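Local coordinates for uncharacterized protein (Bacteroides ovatus, PDB 4DQA) that is of unknown function but probably binds carbohydrate, pairing a BT_3987-like N-terminal domain with a concanavalin A-like lectin/glucanase domain, at residues 46-51 with 114-119; 142-147 with 344-349; 283-288 with 315-320. All coordinates share one frame; numbering follows the deposited sequence. Where two conformers were deposited one is given.

How the contacts relate
Contact 1 belongs to the N-terminal domain, contacts 2 and 3 to the concanavalin A-like domain, and they lie far apart: the centre of contact 1 lies 52 Å from that of contact 2 and 46 Å from that of contact 3, with nearest atoms about 37 and 29 Å apart. Contacts 2 and 3 have centres only 11 Å apart and touch. Their strands 141-146 and 282-289 are neighbours in one antiparallel sheet, Gly-143 N reaching Met-283 O at 2.9 Å in a probable hydrogen bond, while Ile-345 CD1 packs on Leu-318 O. In sequence, contact 3 falls wholly between the two segments of contact 2, and contact 1 precedes both.

Contact 1 (46-51 with 114-119); sequences SYSVAE and RVHSSS
Strands 46-49 and 114-117 run antiparallel, their short axes 4.7 Å apart at closest approach and 146° between directions. Ser-46 with His-116 and Ser-48 with Arg-114 are hydrogen-bonded pairs, each closed by two backbone N-H...O bonds; between them Tyr-47 and Val-115 form a non-hydrogen-bonded pair. Of these bonds, Arg-114 N to Ser-48 O measures 2.8 Å. Tyr-47 CA adds a CA-H...O contact of 3.3 Å to Arg-114 O.

On the face carrying the serines, Ser-48 OG meets His-116 NE2 at 2.7 Å, at the edge of the imidazole and near its plane. The hydroxyl stands between the backbone N and the carbonyl carbon (chi1 64°); either partner could supply the proton. This bond ties the ring diagonally across the strands, two residues along the register, between adjacent pairs of the same face, while His-116 CB rests 3.6 Å from Ser-46 OG. The Arg-114 side chain, bent at chi3, brings NH2 to a water that also accepts from Glu-51 N.

On the other face Tyr-47 and Val-115 lie side by side, CE1 touching CG2 at 3.6 Å. The hydroxyl of buried Tyr-47 bonds to Ser-33 OG, and Leu-31 and Phe-11 also touch this side chain. One face of the pair thus packs inward against strand 27-35, while the other bears polar, partly exposed groups: the amphipathic pattern of strands in a beta-sandwich, in keeping with the E-set clan of this domain.

Contact 2 (142-147 with 344-349); sequences AGNFSN and TIKTLD
Ala-142 and Lys-346 form an antiparallel hydrogen-bonded pair: Lys-346 N donates to Ala-142 O at 2.8 Å, and Ala-142 N to Lys-346 O at 3.0 Å. Asn-144 N continues the ladder to Thr-344 O at 2.8 Å. The strand axes diverge, with 116° between their directions, and only Ala-142/Lys-346 and the non-hydrogen-bonded pair Gly-143/Ile-345 form bridges, with Asn-144 nearest Thr-344 beyond them.

Among side chains the polar contact is between Asn-144 and Lys-346, which cross obliquely. Asn-144 CG is anti to the backbone N (chi1 -162°), and the lysine chain, extended beyond CG, passes beside the amide. Lys-346 NZ gives Asn-144 OD1 a weak hydrogen bond of 3.1 Å, and Lys-346 CE lies 3.4 Å from Asn-144 CG, so that methylene packing accompanies the bond.

Water supplements the direct links. One molecule donates to Asn-144 O and accepts from Thr-344 N; a second accepts from Asn-144 ND2 and has a weak link to Thr-344 OG1.

Apolar contacts are sparse. Ile-345 CD1 lies 4.0 Å from Gly-143 CA, and Ala-142 CB lies 4.2 Å from Leu-348 CD2, where Trp-223 of strand 223-231 also packs on both residues.

The chemistry implies a join through the backbone: three direct bonds tie strand 345-347 and Thr-344 to strand 141-146, and two bridging waters and a weak lysine-asparagine bond add to them.

Contact 3 (283-288 with 315-320); sequences MSEVRV and YYKLDG
The Tyr-315 ring has Val-286 O and Glu-285 OE1 at its edge, near its plane, while Arg-287 NE approaches CE1 obliquely at 3.5 Å. Arginine and tyrosine run side by side with guanidinium and ring planes 84° apart, and Glu-285 OE1 lies at the guanidinium edge. Glu-285 OE1 accepts twice: from Tyr-315 OH at 2.6 Å on the syn lone pair and from Arg-287 NH2 at 2.7 Å on the anti one. Lys-317 NZ forms a salt bridge with Glu-285 OE2 at 2.8 Å, out of the carboxylate plane. Three donors hold the buried carboxylate, and the two cations would be expected to favour its ionised form. Glu-166 extends the charge network through Arg-287 NH1.

Glu-285 and Val-286 both face Tyr-316, a G1 beta bulge at which strand 282-289 of the lectin-like sheet turns a corner. Glu-285 takes a left-handed backbone conformation (phi 55°, psi 51°), and its N reaches Lys-317 O at 3.1 Å; Val-286 and Tyr-316 exchange two backbone bonds. The water on Lys-317 O also contacts Ser-284 OG. On the Met-283 side of the bulge, Leu-318 CD1 packs 4.2 Å from Val-286 CG2 and Met-283 CB, and Phe-145 borders the leucine and selenomethionine.

Contact 1 (46-51 with 114-119)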
ATOM      1  N   SER A  46     -28.104  16.277 -22.634  1.00 15.23           N
ATOM      2  CA  SER A  46     -28.299  15.332 -21.552  1.00 13.78           C
ATOM      3  C   SER A  46     -26.985  14.675 -21.216  1.00 14.56           C
ATOM      4  O   SER A  46     -25.997  14.831 -21.939  1.00 14.56           O
ATOM      5  CB  SER A  46     -29.349  14.285 -21.893  1.00 14.82           C
ATOM      6  OG  SER A  46     -28.869  13.373 -22.883  1.00 14.92           O
ATOM      7  N   TYR A  47     -26.976  13.936 -20.124  1.00 13.69           N
ATOM      8  CA  TYR A  47     -25.740  13.375 -19.605  1.00 12.69           C
ATOM      9  C   TYR A  47     -25.876  11.914 -19.247  1.00 15.30           C
ATOM     10  O   TYR A  47     -26.965  11.416 -18.929  1.00 15.32           O
ATOM     11  CB  TYR A  47     -25.299  14.163 -18.363  1.00 13.33           C
ATOM     12  CG  TYR A  47     -25.107  15.638 -18.627  1.00 12.87           C
ATOM     13  CD1 TYR A  47     -23.939  16.102 -19.228  1.00 13.79           C
ATOM     14  CD2 TYR A  47     -26.083  16.574 -18.302  1.00 15.57           C
ATOM     15  CE1 TYR A  47     -23.759  17.433 -19.501  1.00 14.94           C
ATOM     16  CE2 TYR A  47     -25.898  17.921 -18.559  1.00 15.99           C
ATOM     17  CZ  TYR A  47     -24.732  18.342 -19.163  1.00 15.03           C
ATOM     18  OH  TYR A  47     -24.552  19.691 -19.419  1.00 16.95           O
ATOM     19  N   SER A  48     -24.744  11.230 -19.245  1.00 15.38           N
ATOM     20  CA  SER A  48     -24.699   9.858 -18.780  1.00 15.78           C
ATOM     21  C   SER A  48     -23.312   9.549 -18.259  1.00 15.68           C
ATOM     22  O   SER A  48     -22.356  10.261 -18.557  1.00 17.33           O
ATOM     23  CB  SER A  48     -25.025   8.892 -19.905  1.00 17.36           C
ATOM     24  OG  SER A  48     -24.036   8.966 -20.932  1.00 18.42           O
ATOM     25  N   VAL A  49     -23.191   8.489 -17.477  1.00 16.93           N
ATOM     26  CA  VAL A  49     -21.863   8.020 -17.071  1.00 17.31           C
ATOM     27  C   VAL A  49     -21.263   7.276 -18.240  1.00 17.83           C
ATOM     28  O   VAL A  49     -21.909   6.427 -18.865  1.00 18.20           O
ATOM     29  CB  VAL A  49     -21.959   7.122 -15.854  1.00 19.02           C
ATOM     30  CG1 VAL A  49     -20.584   6.548 -15.484  1.00 21.27           C
ATOM     31  CG2 VAL A  49     -22.582   7.879 -14.682  1.00 22.34           C
ATOM     32  N   ALA A  50     -20.036   7.623 -18.602  1.00 16.22           N
ATOM     33  CA  ALA A  50     -19.389   7.008 -19.736  1.00 17.04           C
ATOM     34  C   ALA A  50     -19.018   5.548 -19.466  1.00 18.39           C
ATOM     35  O   ALA A  50     -18.954   5.112 -18.330  1.00 20.54           O
ATOM     36  CB  ALA A  50     -18.129   7.780 -20.104  1.00 19.75           C
ATOM     37  N   GLU A  51     -18.758   4.824 -20.536  1.00 20.44           N
ATOM     38  CA  GLU A  51     -18.366   3.427 -20.441  1.00 21.80           C
ATOM     39  C   GLU A  51     -17.054   3.266 -19.679  1.00 22.29           C
ATOM     40  O   GLU A  51     -16.148   4.086 -19.810  1.00 23.05           O
ATOM     41  CB  GLU A  51     -18.183   2.852 -21.841  1.00 21.34           C
ATOM     42  CG  GLU A  51     -19.466   2.766 -22.669  1.00 28.63           C
ATOM     43  CD  GLU A  51     -20.289   1.525 -22.362  1.00 40.55           C
ATOM     44  OE1 GLU A  51     -20.156   0.955 -21.253  1.00 40.57           O
ATOM     45  OE2 GLU A  51     -21.063   1.103 -23.246  1.00 43.17           O
ATOM     46  N   ARG A 114     -20.367  11.754 -19.830  1.00 14.52           N
ATOM     47  CA  ARG A 114     -20.557  12.044 -21.229  1.00 13.63           C
ATOM     48  C   ARG A 114     -21.685  13.017 -21.406  1.00 16.26           C
ATOM     49  O   ARG A 114     -22.684  12.938 -20.703  1.00 16.13           O
ATOM     50  CB  ARG A 114     -20.901  10.759 -21.977  1.00 18.27           C
ATOM     51  CG  ARG A 114     -21.033  10.946 -23.468  1.00 21.79           C
ATOM     52  CD  ARG A 114     -21.107   9.617 -24.163  1.00 40.45           C
ATOM     53  NE  ARG A 114     -19.833   8.894 -24.201  1.00 49.78           N
ATOM     54  CZ  ARG A 114     -18.942   8.989 -25.188  1.00 49.69           C
ATOM     55  NH1 ARG A 114     -19.161   9.818 -26.207  1.00 54.45           N
ATOM     56  NH2 ARG A 114     -17.831   8.250 -25.160  1.00 35.92           N
ATOM     57  N   VAL A 115     -21.526  13.936 -22.354  1.00 13.29           N
ATOM     58  CA  VAL A 115     -22.631  14.800 -22.759  1.00 13.71           C
ATOM     59  C   VAL A 115     -23.161  14.348 -24.118  1.00 14.29           C
ATOM     60  O   VAL A 115     -22.405  13.888 -24.998  1.00 15.82           O
ATOM     61  CB  VAL A 115     -22.237  16.313 -22.761  1.00 12.80           C
ATOM     62  CG1 VAL A 115     -21.129  16.591 -23.778  1.00 15.61           C
ATOM     63  CG2 VAL A 115     -23.450  17.201 -23.037  1.00 15.00           C
ATOM     64  N   HIS A 116     -24.472  14.491 -24.288  1.00 13.68           N
ATOM     65  CA  HIS A 116     -25.215  14.144 -25.482  1.00 14.66           C
ATOM     66  C   HIS A 116     -26.083  15.355 -25.842  1.00 14.75           C
ATOM     67  O   HIS A 116     -26.362  16.212 -24.987  1.00 15.96           O
ATOM     68  CB  HIS A 116     -26.176  12.978 -25.206  1.00 13.62           C
ATOM     69  CG  HIS A 116     -25.560  11.792 -24.546  1.00 14.64           C
ATOM     70  ND1 HIS A 116     -24.869  10.819 -25.232  1.00 18.74           N
ATOM     71  CD2 HIS A 116     -25.534  11.423 -23.245  1.00 16.22           C
ATOM     72  CE1 HIS A 116     -24.431   9.911 -24.378  1.00 18.48           C
ATOM     73  NE2 HIS A 116     -24.848  10.239 -23.170  1.00 17.66           N
ATOM     74  N   SER A 117     -26.563  15.418 -27.082  1.00 15.59           N
ATOM     75  CA  SER A 117     -27.518  16.443 -27.437  1.00 15.16           C
ATOM     76  C   SER A 117     -28.510  15.916 -28.453  1.00 17.61           C
ATOM     77  O   SER A 117     -28.128  15.238 -29.400  1.00 17.24           O
ATOM     78  CB  SER A 117     -26.820  17.680 -28.024  1.00 17.01           C
ATOM     79  OG  SER A 117     -27.760  18.690 -28.398  1.00 17.31           O
ATOM     80  N   SER A 118     -29.776  16.237 -28.239  1.00 16.91           N
ATOM     81  CA  SER A 118     -30.799  15.912 -29.217  1.00 18.33           C
ATOM     82  C   SER A 118     -30.971  17.029 -30.240  1.00 21.00           C
ATOM     83  O   SER A 118     -31.768  16.907 -31.182  1.00 23.42           O
ATOM     84  CB  SER A 118     -32.126  15.616 -28.513  1.00 19.97           C
ATOM     85  OG  SER A 118     -32.580  16.745 -27.756  1.00 19.47           O
ATOM     86  N   SER A 119     -30.236  18.125 -30.075  1.00 19.05           N
ATOM     87  CA  SER A 119     -30.366  19.316 -30.912  1.00 22.92           C
ATOM     88  C   SER A 119     -29.240  19.444 -31.918  1.00 22.85           C
ATOM     89  O   SER A 119     -29.472  19.816 -33.085  1.00 26.33           O
ATOM     90  CB  SER A 119     -30.353  20.590 -30.047  1.00 24.66           C
ATOM     91  OG  SER A 119     -31.489  20.691 -29.218  1.00 23.53           O
TER
HETATM   92  O   HOH W   1     -18.911   6.181 -23.344  1.00 26.10           O

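Contact 2 (142-147 with 344-349)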
ATOM      1  N   ALA A 142       0.521   1.307  15.067  1.00 11.07           N
ATOM      2  CA  ALA A 142       1.564   0.321  14.863  1.00 10.35           C
ATOM      3  C   ALA A 142       1.775  -0.528  16.091  1.00 11.04           C
ATOM      4  O   ALA A 142       1.284  -0.191  17.164  1.00 11.96           O
ATOM      5  CB  ALA A 142       2.874   1.004  14.433  1.00 12.81           C
ATOM      6  N   GLY A 143       2.482  -1.649  15.949  1.00 10.24           N
ATOM      7  CA  GLY A 143       2.660  -2.560  17.060  1.00  9.86           C
ATOM      8  C   GLY A 143       3.900  -2.278  17.866  1.00 10.74           C
ATOM      9  O   GLY A 143       4.971  -2.026  17.296  1.00 12.19           O
ATOM     10  N   ASN A 144       3.754  -2.293  19.192  1.00 11.40           N
ATOM     11  CA  ASN A 144       4.857  -2.025  20.099  1.00 10.25           C
ATOM     12  C   ASN A 144       5.676  -3.246  20.432  1.00 11.96           C
ATOM     13  O   ASN A 144       5.129  -4.307  20.726  1.00 12.48           O
ATOM     14  CB  ASN A 144       4.361  -1.409  21.402  1.00 11.18           C
ATOM     15  CG  ASN A 144       5.477  -0.739  22.172  1.00 17.34           C
ATOM     16  OD1 ASN A 144       6.130   0.153  21.652  1.00 22.48           O
ATOM     17  ND2 ASN A 144       5.688  -1.167  23.376  1.00 22.87           N
ATOM     18  N   PHE A 145       6.997  -3.081  20.439  1.00 11.80           N
ATOM     19  CA  PHE A 145       7.922  -4.128  20.855  1.00 12.38           C
ATOM     20  C   PHE A 145       8.830  -3.540  21.915  1.00 13.33           C
ATOM     21  O   PHE A 145       9.484  -2.515  21.705  1.00 12.97           O
ATOM     22  CB  PHE A 145       8.736  -4.619  19.666  1.00 11.88           C
ATOM     23  CG  PHE A 145       7.928  -5.409  18.685  1.00 10.58           C
ATOM     24  CD1 PHE A 145       7.152  -4.763  17.737  1.00 12.86           C
ATOM     25  CD2 PHE A 145       7.906  -6.802  18.740  1.00 12.20           C
ATOM     26  CE1 PHE A 145       6.390  -5.469  16.871  1.00 12.95           C
ATOM     27  CE2 PHE A 145       7.144  -7.528  17.844  1.00 13.21           C
ATOM     28  CZ  PHE A 145       6.377  -6.851  16.911  1.00 12.89           C
ATOM     29  N   SER A 146       8.744  -4.134  23.087  0.50 10.28           N
ATOM     30  CA  SER A 146       9.591  -3.840  24.211  0.50 14.41           C
ATOM     31  C   SER A 146       9.729  -5.142  24.985  0.50 15.58           C
ATOM     32  O   SER A 146       9.167  -5.300  26.077  0.50 16.25           O
ATOM     33  CB  SER A 146       8.936  -2.767  25.059  0.50 16.93           C
ATOM     34  OG  SER A 146       9.739  -2.455  26.187  0.50 20.23           O
ATOM     35  N   ASN A 147      10.488  -6.071  24.400  0.50 11.63           N
ATOM     36  CA  ASN A 147      10.600  -7.448  24.889  0.50 13.34           C
ATOM     37  C   ASN A 147       9.338  -8.269  24.578  0.50 14.15           C
ATOM     38  O   ASN A 147       8.747  -8.914  25.444  0.50 13.39           O
ATOM     39  CB  ASN A 147      10.937  -7.505  26.377  0.50 17.60           C
ATOM     40  CG  ASN A 147      11.570  -8.825  26.772  0.50 17.83           C
ATOM     41  OD1 ASN A 147      12.287  -9.443  25.982  0.50 19.91           O
ATOM     42  ND2 ASN A 147      11.311  -9.263  27.992  0.50 20.56           N
ATOM     43  N   THR A 344       0.864  -4.778  21.837  1.00 11.16           N
ATOM     44  CA  THR A 344       0.030  -3.619  22.085  1.00 11.16           C
ATOM     45  C   THR A 344       0.071  -2.700  20.876  1.00 13.06           C
ATOM     46  O   THR A 344       1.164  -2.372  20.369  1.00 13.64           O
ATOM     47  CB  THR A 344       0.505  -2.883  23.311  1.00 13.61           C
ATOM     48  OG1 THR A 344       0.468  -3.785  24.423  1.00 15.82           O
ATOM     49  CG2 THR A 344      -0.373  -1.682  23.601  1.00 16.17           C
ATOM     50  N   ILE A 345      -1.099  -2.301  20.404  1.00 12.60           N
ATOM     51  CA  ILE A 345      -1.235  -1.421  19.242  1.00 11.01           C
ATOM     52  C   ILE A 345      -1.254   0.029  19.704  1.00 11.15           C
ATOM     53  O   ILE A 345      -2.128   0.462  20.462  1.00 13.37           O
ATOM     54  CB  ILE A 345      -2.462  -1.758  18.414  1.00 11.14           C
ATOM     55  CG1 ILE A 345      -2.422  -3.217  17.959  1.00 11.99           C
ATOM     56  CG2 ILE A 345      -2.529  -0.825  17.186  1.00 13.22           C
ATOM     57  CD1 ILE A 345      -1.176  -3.633  17.235  1.00 12.81           C
ATOM     58  N   LYS A 346      -0.232   0.778  19.296  1.00 12.85           N
ATOM     59  CA  LYS A 346      -0.054   2.161  19.674  1.00 13.00           C
ATOM     60  C   LYS A 346      -0.601   3.086  18.596  1.00 12.74           C
ATOM     61  O   LYS A 346      -0.588   2.735  17.410  1.00 14.81           O
ATOM     62  CB  LYS A 346       1.446   2.449  19.916  1.00 13.87           C
ATOM     63  CG  LYS A 346       2.006   1.757  21.178  1.00 18.74           C
ATOM     64  CD  LYS A 346       3.409   2.271  21.549  1.00 30.54           C
ATOM     65  CE  LYS A 346       3.751   2.071  23.030  1.00 29.32           C
ATOM     66  NZ  LYS A 346       5.153   2.559  23.261  1.00 37.16           N
ATOM     67  N   THR A 347      -1.104   4.230  19.031  1.00 12.55           N
ATOM     68  CA  THR A 347      -1.610   5.282  18.159  1.00 13.41           C
ATOM     69  C   THR A 347      -0.506   6.289  17.961  1.00 15.52           C
ATOM     70  O   THR A 347       0.032   6.869  18.907  1.00 16.23           O
ATOM     71  CB  THR A 347      -2.852   5.936  18.759  1.00 16.76           C
ATOM     72  OG1 THR A 347      -3.892   4.963  18.826  1.00 20.15           O
ATOM     73  CG2 THR A 347      -3.347   7.076  17.894  1.00 19.52           C
ATOM     74  N   LEU A 348      -0.149   6.498  16.707  1.00 14.94           N
ATOM     75  CA  LEU A 348       0.977   7.357  16.395  1.00 14.26           C
ATOM     76  C   LEU A 348       0.627   8.829  16.458  1.00 16.83           C
ATOM     77  O   LEU A 348      -0.514   9.209  16.225  1.00 18.76           O
ATOM     78  CB  LEU A 348       1.477   7.025  14.986  1.00 16.24           C
ATOM     79  CG  LEU A 348       1.778   5.547  14.714  1.00 12.81           C
ATOM     80  CD1 LEU A 348       2.225   5.323  13.267  1.00 15.00           C
ATOM     81  CD2 LEU A 348       2.829   4.996  15.659  1.00 15.62           C
ATOM     82  N   ASP A 349       1.648   9.651  16.689  1.00 19.64           N
ATOM     83  CA  ASP A 349       1.483  11.103  16.752  1.00 23.59           C
ATOM     84  C   ASP A 349       1.115  11.677  15.387  1.00 23.53           C
ATOM     85  O   ASP A 349       0.440  12.700  15.275  1.00 26.95           O
ATOM     86  CB  ASP A 349       2.781  11.761  17.213  1.00 23.56           C
ATOM     87  CG  ASP A 349       3.064  11.575  18.704  1.00 41.18           C
ATOM     88  OD1 ASP A 349       2.224  11.022  19.454  1.00 33.74           O
ATOM     89  OD2 ASP A 349       4.149  12.014  19.138  1.00 43.77           O
TER
HETATM   90  O   HOH W   2       3.572  -5.076  22.856  1.00 14.17           O
HETATM   91  O   HOH W   3       3.739  -3.181  24.887  1.00 26.21           O

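Contact 3 (283-288 with 315-320)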
HETATM    1  N   MSE A 283       6.670  -1.726  14.849  1.00 10.62           N
HETATM    2  CA  MSE A 283       6.652  -2.299  13.519  1.00 10.11           C
HETATM    3  C   MSE A 283       5.256  -2.175  12.938  1.00 12.08           C
HETATM    4  O   MSE A 283       4.261  -2.133  13.653  1.00 11.54           O
HETATM    5  CB  MSE A 283       7.038  -3.781  13.489  1.00 10.54           C
HETATM    6  CG  MSE A 283       8.396  -4.049  14.107  1.00 10.75           C
HETATM    7 SE   MSE A 283       8.998  -5.825  13.576  0.75 16.01          SE
HETATM    8  CE  MSE A 283      10.216  -6.180  15.043  1.00 13.31           C
ATOM      9  N   SER A 284       5.223  -2.178  11.624  1.00 10.74           N
ATOM     10  CA  SER A 284       3.983  -2.118  10.858  1.00 11.67           C
ATOM     11  C   SER A 284       4.206  -2.846   9.553  1.00 10.82           C
ATOM     12  O   SER A 284       5.311  -2.880   9.021  1.00 12.30           O
ATOM     13  CB  SER A 284       3.631  -0.663  10.619  1.00 10.78           C
ATOM     14  OG  SER A 284       2.548  -0.487   9.704  1.00 12.78           O
ATOM     15  N   GLU A 285       3.151  -3.430   8.995  1.00 11.46           N
ATOM     16  CA  GLU A 285       3.227  -4.002   7.641  1.00 11.42           C
ATOM     17  C   GLU A 285       4.364  -5.010   7.509  1.00 11.33           C
ATOM     18  O   GLU A 285       5.178  -4.968   6.568  1.00 12.26           O
ATOM     19  CB  GLU A 285       3.342  -2.912   6.578  1.00 11.99           C
ATOM     20  CG  GLU A 285       2.163  -2.002   6.510  1.00 11.14           C
ATOM     21  CD  GLU A 285       0.902  -2.735   6.092  1.00 12.27           C
ATOM     22  OE1 GLU A 285       0.920  -3.377   5.019  1.00 12.09           O
ATOM     23  OE2 GLU A 285      -0.096  -2.718   6.856  1.00 13.73           O
ATOM     24  N   VAL A 286       4.376  -5.937   8.448  1.00 10.13           N
ATOM     25  CA  VAL A 286       5.378  -7.010   8.490  1.00 11.73           C
ATOM     26  C   VAL A 286       4.949  -8.154   7.589  1.00 12.18           C
ATOM     27  O   VAL A 286       3.835  -8.663   7.726  1.00 12.54           O
ATOM     28  CB  VAL A 286       5.516  -7.533   9.922  1.00 11.22           C
ATOM     29  CG1 VAL A 286       6.474  -8.706   9.998  1.00 13.06           C
ATOM     30  CG2 VAL A 286       5.945  -6.426  10.874  1.00 12.17           C
ATOM     31  N   ARG A 287       5.799  -8.529   6.637  1.00 11.69           N
ATOM     32  CA  ARG A 287       5.439  -9.554   5.653  1.00 12.09           C
ATOM     33  C   ARG A 287       6.551 -10.513   5.365  1.00 14.42           C
ATOM     34  O   ARG A 287       7.717 -10.141   5.350  1.00 13.64           O
ATOM     35  CB  ARG A 287       5.016  -8.918   4.328  1.00 14.10           C
ATOM     36  CG  ARG A 287       4.040  -7.758   4.483  1.00 14.37           C
ATOM     37  CD  ARG A 287       3.728  -7.135   3.122  1.00 14.61           C
ATOM     38  NE  ARG A 287       3.033  -5.859   3.309  1.00 13.87           N
ATOM     39  CZ  ARG A 287       3.218  -4.785   2.571  1.00 14.93           C
ATOM     40  NH1 ARG A 287       4.065  -4.798   1.550  1.00 14.50           N
ATOM     41  NH2 ARG A 287       2.535  -3.682   2.838  1.00 15.17           N
ATOM     42  N   VAL A 288       6.171 -11.744   5.036  1.00 13.17           N
ATOM     43  CA  VAL A 288       7.102 -12.710   4.461  1.00 14.20           C
ATOM     44  C   VAL A 288       6.469 -13.206   3.175  1.00 14.07           C
ATOM     45  O   VAL A 288       5.285 -13.549   3.164  1.00 14.45           O
ATOM     46  CB  VAL A 288       7.335 -13.912   5.361  1.00 12.62           C
ATOM     47  CG1 VAL A 288       8.265 -14.918   4.667  1.00 15.02           C
ATOM     48  CG2 VAL A 288       7.953 -13.495   6.680  1.00 14.64           C
ATOM     49  N   TYR A 315       1.478 -12.036   7.005  1.00 11.85           N
ATOM     50  CA  TYR A 315       1.201 -10.590   6.970  1.00 11.56           C
ATOM     51  C   TYR A 315       0.638 -10.127   8.281  1.00 12.55           C
ATOM     52  O   TYR A 315      -0.475 -10.494   8.643  1.00 13.14           O
ATOM     53  CB  TYR A 315       0.194 -10.325   5.851  1.00 12.87           C
ATOM     54  CG  TYR A 315      -0.078  -8.868   5.492  1.00 12.74           C
ATOM     55  CD1 TYR A 315       0.727  -7.821   5.934  1.00 11.92           C
ATOM     56  CD2 TYR A 315      -1.153  -8.574   4.679  1.00 12.83           C
ATOM     57  CE1 TYR A 315       0.452  -6.491   5.557  1.00 11.34           C
ATOM     58  CE2 TYR A 315      -1.442  -7.279   4.316  1.00 12.68           C
ATOM     59  CZ  TYR A 315      -0.616  -6.248   4.716  1.00 13.13           C
ATOM     60  OH  TYR A 315      -0.949  -4.975   4.322  1.00 14.04           O
ATOM     61  N   TYR A 316       1.385  -9.287   8.992  1.00 10.82           N
ATOM     62  CA  TYR A 316       0.864  -8.609  10.152  1.00 12.13           C
ATOM     63  C   TYR A 316       0.876  -7.113   9.902  1.00 11.50           C
ATOM     64  O   TYR A 316       1.946  -6.487   9.853  1.00 11.87           O
ATOM     65  CB  TYR A 316       1.711  -8.911  11.399  1.00 12.70           C
ATOM     66  CG  TYR A 316       1.526 -10.306  11.956  1.00 11.74           C
ATOM     67  CD1 TYR A 316       0.315 -10.684  12.527  1.00 12.49           C
ATOM     68  CD2 TYR A 316       2.538 -11.255  11.881  1.00 13.27           C
ATOM     69  CE1 TYR A 316       0.134 -11.962  13.032  1.00 11.88           C
ATOM     70  CE2 TYR A 316       2.381 -12.523  12.395  1.00 13.46           C
ATOM     71  CZ  TYR A 316       1.160 -12.887  12.957  1.00 13.57           C
ATOM     72  OH  TYR A 316       0.966 -14.149  13.468  1.00 14.00           O
ATOM     73  N   LYS A 317      -0.308  -6.520   9.793  1.00 10.08           N
ATOM     74  CA  LYS A 317      -0.404  -5.068   9.650  1.00 10.15           C
ATOM     75  C   LYS A 317       0.007  -4.368  10.944  1.00 10.70           C
ATOM     76  O   LYS A 317       0.663  -3.332  10.911  1.00 10.90           O
ATOM     77  CB  LYS A 317      -1.826  -4.650   9.261  1.00 12.67           C
ATOM     78  CG  LYS A 317      -2.231  -5.226   7.914  1.00 13.19           C
ATOM     79  CD  LYS A 317      -3.603  -4.742   7.397  1.00 13.13           C
ATOM     80  CE  LYS A 317      -3.604  -3.258   7.023  1.00 12.36           C
ATOM     81  NZ  LYS A 317      -2.660  -2.950   5.885  1.00 14.18           N
ATOM     82  N   LEU A 318      -0.407  -4.940  12.061  1.00 11.20           N
ATOM     83  CA  LEU A 318      -0.217  -4.364  13.408  1.00 11.61           C
ATOM     84  C   LEU A 318      -0.854  -2.974  13.555  1.00 10.78           C
ATOM     85  O   LEU A 318      -0.273  -2.072  14.145  1.00 12.60           O
ATOM     86  CB  LEU A 318       1.267  -4.395  13.844  1.00 10.81           C
ATOM     87  CG  LEU A 318       1.931  -5.745  13.717  1.00 11.35           C
ATOM     88  CD1 LEU A 318       3.390  -5.654  14.132  1.00 14.27           C
ATOM     89  CD2 LEU A 318       1.222  -6.825  14.507  1.00 14.09           C
ATOM     90  N   ASP A 319      -2.052  -2.844  13.001  1.00 10.80           N
ATOM     91  CA  ASP A 319      -2.829  -1.630  13.095  1.00 12.27           C
ATOM     92  C   ASP A 319      -4.089  -1.808  13.918  1.00 14.94           C
ATOM     93  O   ASP A 319      -4.934  -0.909  13.947  1.00 14.78           O
ATOM     94  CB  ASP A 319      -3.182  -1.109  11.702  1.00 13.77           C
ATOM     95  CG  ASP A 319      -4.134  -2.037  10.951  1.00 13.74           C
ATOM     96  OD1 ASP A 319      -4.327  -3.182  11.400  1.00 13.86           O
ATOM     97  OD2 ASP A 319      -4.651  -1.610   9.885  1.00 16.67           O
ATOM     98  N   GLY A 320      -4.197  -2.946  14.595  1.00 13.01           N
ATOM     99  CA  GLY A 320      -5.383  -3.259  15.384  1.00 14.44           C
ATOM    100  C   GLY A 320      -6.348  -4.171  14.673  1.00 15.56           C
ATOM    101  O   GLY A 320      -7.296  -4.671  15.286  1.00 16.75           O
TER
HETATM  102  O   HOH W   4       0.366  -0.638  11.187  1.00 12.79           O